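Local coordinates for protein ketosynthase (Streptomyces sp. MSC090213JE08, PDB 6KXD) that probably condenses fatty acyl and malonyl units carried on acyl carrier protein into 3-oxoacyl chains, as a ketosynthase of a highly reducing type II polyketide synthase, at residues R252-V257 against A352-F357; R326-K331 against D374-R379; G356-T361 against V381-R386. One frame throughout, in Å; residues are numbered along the deposited sequence.

Interaction 1: residues R252-V257 against A352-F357; sequences RIHAEV and AIEHGF
ND1 of His254 is met by both carboxylate oxygens of Glu354, OE1 at 2.7 Å and OE2 at 3.0 Å. The two bonds make a bifurcated pair, each bent to 144° at the hydrogen and weak, as is usual where one N-H serves two acceptors. Glu354 CD sits in the plane of the imidazole at its edge, while the carboxylate itself is turned 76° against the ring. CG of Glu354 is anti to its backbone N (chi1 -168°) and the chain runs on extended, which carries the carboxylate from the helix across to the histidine. At the far side of the ring, NE2 of His254 is hydrogen-bonded to Asp92 OD2, so the imidazole is held between two acids. These would favour a protonated ring, whereas the positive charge of Arg252 close over it would oppose this, and the balance is open.

Arg252 folds back over the histidine. Its CD stands 3.9 Å above the imidazole plane, offset toward the rim, and NE2 of His254 lies over the centre of the guanidinium. No N-H of that group points at Glu354: the NE of Arg252 is 4.3 Å from OE2 of Glu354, a charge attraction alone, while NH2 bonds Asp92 O. Deeper in, CB of Ala255 meets CG2 of Ile353 at 4.1 Å.

His254 and Ala255 both face Leu12 in a classic beta bulge, where strand 255-264 joins strand 10-19. The contact thus sets the last turn of helix 341-355 against the start of that strand, with strand 398-405 touching Ile353 through Leu404.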
# COMPACT_ATOMS: atom_id res chain seq x y z
N ARG A 252 6.94 20.99 -19.34
CA ARG A 252 6.75 20.04 -20.43
C ARG A 252 5.85 18.91 -19.91
O ARG A 252 6.15 18.31 -18.89
CB ARG A 252 8.12 19.57 -20.93
CG ARG A 252 8.08 18.51 -22.02
CD ARG A 252 8.07 17.09 -21.47
NE ARG A 252 9.33 16.68 -20.87
CZ ARG A 252 9.64 16.75 -19.57
NH1 ARG A 252 8.71 16.92 -18.64
NH2 ARG A 252 10.90 16.65 -19.21
N ILE A 253 4.77 18.61 -20.63
CA ILE A 253 3.79 17.59 -20.29
C ILE A 253 4.00 16.36 -21.18
O ILE A 253 3.81 16.44 -22.38
CB ILE A 253 2.38 18.19 -20.42
CG1 ILE A 253 2.14 19.28 -19.36
CG2 ILE A 253 1.32 17.10 -20.39
CD1 ILE A 253 0.86 20.05 -19.54
N HIS A 254 4.37 15.22 -20.58
CA HIS A 254 4.66 13.98 -21.30
C HIS A 254 3.36 13.39 -21.85
O HIS A 254 3.32 12.98 -23.02
CB HIS A 254 5.35 12.94 -20.41
CG HIS A 254 6.77 13.22 -20.03
ND1 HIS A 254 7.81 13.17 -20.94
CD2 HIS A 254 7.34 13.42 -18.82
CE1 HIS A 254 8.96 13.39 -20.31
NE2 HIS A 254 8.69 13.55 -19.00
N ALA A 255 2.33 13.31 -20.99
CA ALA A 255 1.03 12.74 -21.33
C ALA A 255 -0.00 13.18 -20.28
O ALA A 255 0.30 13.89 -19.34
CB ALA A 255 1.14 11.24 -21.46
N GLU A 256 -1.26 12.84 -20.53
CA GLU A 256 -2.33 13.17 -19.63
C GLU A 256 -2.75 11.86 -18.95
O GLU A 256 -2.73 10.79 -19.56
CB GLU A 256 -3.48 13.83 -20.39
CG GLU A 256 -4.49 14.46 -19.46
CD GLU A 256 -5.69 15.11 -20.12
OE1 GLU A 256 -5.69 15.25 -21.36
OE2 GLU A 256 -6.64 15.48 -19.38
N VAL A 257 -3.11 11.96 -17.66
CA VAL A 257 -3.77 10.86 -16.95
C VAL A 257 -5.28 11.03 -17.12
O VAL A 257 -5.86 12.00 -16.62
CB VAL A 257 -3.40 10.82 -15.46
CG1 VAL A 257 -3.97 9.56 -14.84
CG2 VAL A 257 -1.90 10.89 -15.21
N ALA A 352 5.49 5.83 -24.75
CA ALA A 352 4.94 5.27 -25.97
C ALA A 352 4.06 6.33 -26.62
O ALA A 352 4.17 6.51 -27.84
CB ALA A 352 4.17 4.01 -25.71
N ILE A 353 3.23 7.01 -25.80
CA ILE A 353 2.35 8.10 -26.23
C ILE A 353 3.19 9.23 -26.84
O ILE A 353 2.89 9.66 -27.94
CB ILE A 353 1.48 8.64 -25.08
CG1 ILE A 353 0.27 7.72 -24.84
CG2 ILE A 353 1.05 10.07 -25.34
CD1 ILE A 353 -0.33 7.86 -23.45
N GLU A 354 4.18 9.70 -26.07
CA GLU A 354 5.00 10.87 -26.35
C GLU A 354 5.83 10.64 -27.63
O GLU A 354 5.96 11.56 -28.42
CB GLU A 354 5.90 11.13 -25.13
CG GLU A 354 6.62 12.47 -25.14
CD GLU A 354 7.60 12.67 -23.98
OE1 GLU A 354 7.86 11.70 -23.25
OE2 GLU A 354 8.11 13.79 -23.82
N HIS A 355 6.39 9.44 -27.80
CA HIS A 355 7.39 9.13 -28.83
C HIS A 355 6.78 8.33 -29.99
O HIS A 355 7.50 7.99 -30.92
CB HIS A 355 8.60 8.43 -28.20
CG HIS A 355 9.35 9.33 -27.28
ND1 HIS A 355 10.08 10.40 -27.74
CD2 HIS A 355 9.40 9.38 -25.93
CE1 HIS A 355 10.58 11.06 -26.71
NE2 HIS A 355 10.18 10.45 -25.59
N GLY A 356 5.47 8.05 -29.94
CA GLY A 356 4.74 7.43 -31.03
C GLY A 356 5.29 6.04 -31.34
O GLY A 356 5.51 5.69 -32.49
N PHE A 357 5.50 5.23 -30.29
CA PHE A 357 5.89 3.83 -30.47
C PHE A 357 5.12 2.90 -29.53
O PHE A 357 4.51 3.33 -28.56
CB PHE A 357 7.39 3.65 -30.26
CG PHE A 357 7.83 3.63 -28.83
CD1 PHE A 357 7.94 2.43 -28.14
CD2 PHE A 357 8.19 4.80 -28.19
CE1 PHE A 357 8.38 2.41 -26.83
CE2 PHE A 357 8.65 4.77 -26.88
CZ PHE A 357 8.72 3.58 -26.20

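Interaction 2: residues R326-K331 against D374-R379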
# COMPACT_ATOMS: atom_id res chain seq x y z
N ARG A 326 -3.72 -4.00 -29.94
CA ARG A 326 -2.45 -4.62 -29.71
C ARG A 326 -2.18 -4.64 -28.21
O ARG A 326 -2.43 -3.65 -27.54
CB ARG A 326 -1.35 -3.85 -30.45
CG ARG A 326 -1.31 -4.16 -31.93
CD ARG A 326 -0.47 -3.20 -32.74
NE ARG A 326 -1.11 -1.90 -32.88
CZ ARG A 326 -0.67 -0.95 -33.70
NH1 ARG A 326 0.36 -1.21 -34.49
NH2 ARG A 326 -1.25 0.24 -33.71
N THR A 327 -1.67 -5.76 -27.73
CA THR A 327 -1.52 -6.04 -26.34
C THR A 327 -0.10 -6.55 -26.13
O THR A 327 0.25 -7.63 -26.50
CB THR A 327 -2.61 -7.02 -25.87
OG1 THR A 327 -3.87 -6.39 -26.05
CG2 THR A 327 -2.41 -7.48 -24.44
N VAL A 328 0.71 -5.73 -25.46
CA VAL A 328 2.10 -5.96 -25.28
C VAL A 328 2.43 -6.12 -23.80
O VAL A 328 1.71 -5.60 -22.93
CB VAL A 328 2.91 -4.80 -25.89
CG1 VAL A 328 2.42 -4.48 -27.28
CG2 VAL A 328 2.90 -3.55 -25.02
N ALA A 329 3.52 -6.83 -23.54
CA ALA A 329 3.98 -7.19 -22.21
C ALA A 329 5.42 -6.70 -21.99
O ALA A 329 6.38 -7.38 -22.27
CB ALA A 329 3.85 -8.67 -22.00
N VAL A 330 5.53 -5.53 -21.35
CA VAL A 330 6.79 -4.88 -20.94
C VAL A 330 7.63 -5.79 -20.05
O VAL A 330 8.87 -5.70 -20.07
CB VAL A 330 6.46 -3.53 -20.25
CG1 VAL A 330 7.67 -2.89 -19.59
CG2 VAL A 330 5.83 -2.57 -21.24
N LYS A 331 7.00 -6.69 -19.28
CA LYS A 331 7.72 -7.60 -18.42
C LYS A 331 8.55 -8.60 -19.24
O LYS A 331 9.40 -9.29 -18.68
CB LYS A 331 6.76 -8.38 -17.52
CG LYS A 331 6.04 -7.52 -16.47
CD LYS A 331 5.16 -8.33 -15.57
CE LYS A 331 4.46 -7.48 -14.53
NZ LYS A 331 3.51 -6.55 -15.17
N ASP A 374 -2.42 -9.52 -31.07
CA ASP A 374 -1.20 -9.00 -31.63
C ASP A 374 -0.36 -8.44 -30.48
O ASP A 374 -0.68 -7.34 -29.97
CB ASP A 374 -1.48 -7.95 -32.70
CG ASP A 374 -0.20 -7.32 -33.26
OD1 ASP A 374 0.90 -7.81 -32.90
OD2 ASP A 374 -0.32 -6.36 -34.03
N VAL A 375 0.70 -9.17 -30.12
CA VAL A 375 1.54 -8.82 -28.99
C VAL A 375 2.72 -7.93 -29.42
O VAL A 375 3.66 -7.74 -28.66
CB VAL A 375 2.01 -10.09 -28.27
CG1 VAL A 375 0.81 -10.90 -27.80
CG2 VAL A 375 2.94 -10.95 -29.13
N VAL A 376 2.66 -7.39 -30.64
CA VAL A 376 3.78 -6.61 -31.19
C VAL A 376 5.06 -7.38 -30.91
O VAL A 376 5.92 -6.95 -30.16
CB VAL A 376 3.77 -5.19 -30.59
CG1 VAL A 376 4.91 -4.33 -31.12
CG2 VAL A 376 2.43 -4.51 -30.81
N PRO A 377 5.23 -8.59 -31.48
CA PRO A 377 6.32 -9.47 -31.09
C PRO A 377 7.69 -8.86 -31.45
O PRO A 377 7.82 -8.29 -32.52
CB PRO A 377 6.11 -10.77 -31.90
CG PRO A 377 5.18 -10.39 -33.05
CD PRO A 377 4.44 -9.13 -32.61
N ASN A 378 8.61 -8.94 -30.48
CA ASN A 378 10.07 -8.81 -30.61
C ASN A 378 10.56 -7.43 -31.05
O ASN A 378 11.68 -7.08 -30.72
CB ASN A 378 10.61 -9.90 -31.53
CG ASN A 378 10.26 -11.26 -30.98
OD1 ASN A 378 10.45 -11.51 -29.80
ND2 ASN A 378 9.70 -12.11 -31.83
N ARG A 379 9.80 -6.66 -31.82
CA ARG A 379 10.30 -5.36 -32.27
C ARG A 379 9.25 -4.28 -32.03
O ARG A 379 8.08 -4.45 -32.34
CB ARG A 379 10.68 -5.31 -33.75
CG ARG A 379 10.15 -6.45 -34.60
CD ARG A 379 10.58 -6.35 -36.06
NE ARG A 379 10.51 -7.60 -36.82
CZ ARG A 379 11.28 -8.68 -36.63
NH1 ARG A 379 11.72 -9.04 -35.43
NH2 ARG A 379 11.59 -9.43 -37.68
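Arg326 and Asp374 lie side by side and point the same way, yet their charges do not pair: it is the aliphatic CG of Arg326 that meets OD2 of Asp374, at 3.2 Å, while NE of Arg326 stays 4.7 Å from that oxygen. CG of Arg326 is anti to its carbonyl carbon (chi1 -78°), which puts it beside the carboxylate. OD1 of Asp374 accepts the backbone N of Val376 at 2.9 Å, closing an Asx turn; the donor comes from above the carboxylate plane.

CG2 of Val376 touches two side chains of the strand, CD of Arg326 at 3.7 Å and CG1 of Val328 at 3.5 Å. That methyl of Val328 is anti to its carbonyl carbon (chi1 -48°) and also touches CB of Val376. The backbones are tied by Thr327 N to Asp374 O, 2.9 Å and 163° at the hydrogen. Thr327 O is buried without a hydrogen-bond donor, but CA of Val375 approaches it to 3.0 Å in a CA-H...O contact.

Strand 326-328 pairs in parallel with strand 297-299, and residues 374-376 of the loop before strand 381-382 pack against it. Ile358 of strand 357-358 packs on Arg326, Val328 and Val376, and Val381 of strand 381-382 on Arg326 and Val376.

Interaction 3: residues G356-T361 against V381-R386; sequences GFIPPT and VEADVR
Strands 357-358 and 381-382 pair antiparallel, with Phe357 and Glu382 as a non-hydrogen-bonded pair and Ile358 and Val381 as a hydrogen-bonded one, its bonds being Ile358 N to Val381 O at 3.0 Å and Val381 N to Ile358 O at 3.2 Å. A third bond, Ala383 N to Gly356 O at 3.1 Å, has its donor well above the carbonyl plane. Gly356 leaves helix 341-355 with positive phi, a conformation that favours glycine.

Ile358 carries the side-chain contact. Its CG1, anti to the carbonyl carbon (chi1 -58°), meets CG1 of Val385 at 3.6 Å, and its CD1 reaches CB of Ala383 at 3.9 Å. Nearer the backbone, CB of Ile358 touches CG2 of Val381 at 4.0 Å. The other branch of Val385, CG2, lies against CA of Gly356, while its CG1 also approaches Phe357 O. Phe357 and Glu382 point to the opposite face from Ile358 and Val381, and the side chain of Phe357 touches Thr29, Leu32 and Arg33 of helix 24-34.

After Ala383 the chain swings through an inverse gamma turn centred on Asp384. The whole is a two-stranded antiparallel ribbon closing a long loop, within a ketosynthase of the thiolase-like superfamily.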
# COMPACT_ATOMS: atom_id res chain seq x y z
N GLY A 356 5.47 8.05 -29.94
CA GLY A 356 4.74 7.43 -31.03
C GLY A 356 5.29 6.04 -31.34
O GLY A 356 5.51 5.69 -32.49
N PHE A 357 5.50 5.23 -30.29
CA PHE A 357 5.89 3.83 -30.47
C PHE A 357 5.12 2.90 -29.53
O PHE A 357 4.51 3.33 -28.56
CB PHE A 357 7.39 3.65 -30.26
CG PHE A 357 7.83 3.63 -28.83
CD1 PHE A 357 7.94 2.43 -28.14
CD2 PHE A 357 8.19 4.80 -28.19
CE1 PHE A 357 8.38 2.41 -26.83
CE2 PHE A 357 8.65 4.77 -26.88
CZ PHE A 357 8.72 3.58 -26.20
N ILE A 358 5.17 1.61 -29.85
CA ILE A 358 4.60 0.57 -29.06
C ILE A 358 5.73 -0.39 -28.75
O ILE A 358 6.34 -0.97 -29.66
CB ILE A 358 3.43 -0.14 -29.77
CG1 ILE A 358 2.31 0.82 -30.16
CG2 ILE A 358 2.91 -1.27 -28.89
CD1 ILE A 358 1.24 0.14 -30.96
N PRO A 359 6.07 -0.57 -27.45
CA PRO A 359 7.21 -1.38 -27.08
C PRO A 359 6.83 -2.82 -27.32
O PRO A 359 5.63 -3.15 -27.28
CB PRO A 359 7.41 -1.08 -25.59
CG PRO A 359 6.03 -0.71 -25.11
CD PRO A 359 5.39 0.00 -26.28
N PRO A 360 7.82 -3.70 -27.55
CA PRO A 360 7.55 -5.09 -27.94
C PRO A 360 7.35 -6.06 -26.78
O PRO A 360 7.90 -5.86 -25.69
CB PRO A 360 8.84 -5.53 -28.66
CG PRO A 360 9.92 -4.68 -28.01
CD PRO A 360 9.26 -3.40 -27.53
N THR A 361 6.62 -7.14 -27.09
CA THR A 361 6.70 -8.37 -26.34
C THR A 361 7.83 -9.21 -26.94
O THR A 361 7.66 -9.79 -28.03
CB THR A 361 5.37 -9.12 -26.37
OG1 THR A 361 4.31 -8.20 -26.14
CG2 THR A 361 5.35 -10.28 -25.39
N VAL A 381 7.17 -1.03 -32.80
CA VAL A 381 6.62 -0.50 -34.03
C VAL A 381 6.31 0.98 -33.78
O VAL A 381 6.21 1.38 -32.64
CB VAL A 381 5.40 -1.30 -34.52
CG1 VAL A 381 5.80 -2.69 -34.99
CG2 VAL A 381 4.31 -1.39 -33.46
N GLU A 382 6.27 1.76 -34.86
CA GLU A 382 5.78 3.11 -34.83
C GLU A 382 4.26 3.06 -34.85
O GLU A 382 3.70 2.16 -35.47
CB GLU A 382 6.17 3.85 -36.12
CG GLU A 382 7.59 4.33 -36.15
CD GLU A 382 7.98 5.14 -37.38
OE1 GLU A 382 9.09 5.68 -37.37
OE2 GLU A 382 7.18 5.25 -38.33
N ALA A 383 3.61 4.05 -34.24
CA ALA A 383 2.17 4.19 -34.34
C ALA A 383 1.78 5.58 -33.86
O ALA A 383 2.55 6.23 -33.16
CB ALA A 383 1.47 3.12 -33.53
N ASP A 384 0.55 5.97 -34.20
CA ASP A 384 -0.05 7.18 -33.73
C ASP A 384 -0.75 6.84 -32.41
O ASP A 384 -1.98 6.75 -32.33
CB ASP A 384 -1.00 7.77 -34.77
CG ASP A 384 -1.79 8.95 -34.24
OD1 ASP A 384 -1.16 9.85 -33.65
OD2 ASP A 384 -3.03 8.94 -34.38
N VAL A 385 0.06 6.60 -31.38
CA VAL A 385 -0.44 6.19 -30.07
C VAL A 385 -0.92 7.44 -29.33
O VAL A 385 -0.14 8.30 -28.93
CB VAL A 385 0.63 5.41 -29.30
CG1 VAL A 385 1.15 4.23 -30.10
CG2 VAL A 385 1.78 6.29 -28.89
N ARG A 386 -2.24 7.55 -29.18
CA ARG A 386 -2.86 8.68 -28.51
C ARG A 386 -3.36 8.28 -27.11
O ARG A 386 -3.34 9.10 -26.22
CB ARG A 386 -3.99 9.26 -29.37
CG ARG A 386 -3.56 9.84 -30.72
CD ARG A 386 -4.70 9.81 -31.74
NE ARG A 386 -5.11 8.45 -32.10
CZ ARG A 386 -6.28 8.11 -32.64
NH1 ARG A 386 -7.14 9.05 -33.01
NH2 ARG A 386 -6.60 6.83 -32.80

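Overall arrangement
The three contacts form a continuous series in one part of the ketosynthase fold. In chain order come 252-257, 326-331, 352-361, 374-379 and 381-386; the segments of interaction 2 alternate with those of both others. Interactions 1 and 3 share Gly356 and Phe357, where helix 341-355 passes into strand 357-358, and their centres are about 11 Å apart. The centres of interactions 2 and 3 are about 10 Å apart, joined where Thr361 probably hydrogen-bonds Val375 and Asn378. Interactions 1 and 2, about 18 Å apart between centres, do not touch, but both reach the large mixed sheet. The small ribbon thus joins the end of helix 341-355, packed at the start of strand 255-264, to the neighbourhood of strand 326-328.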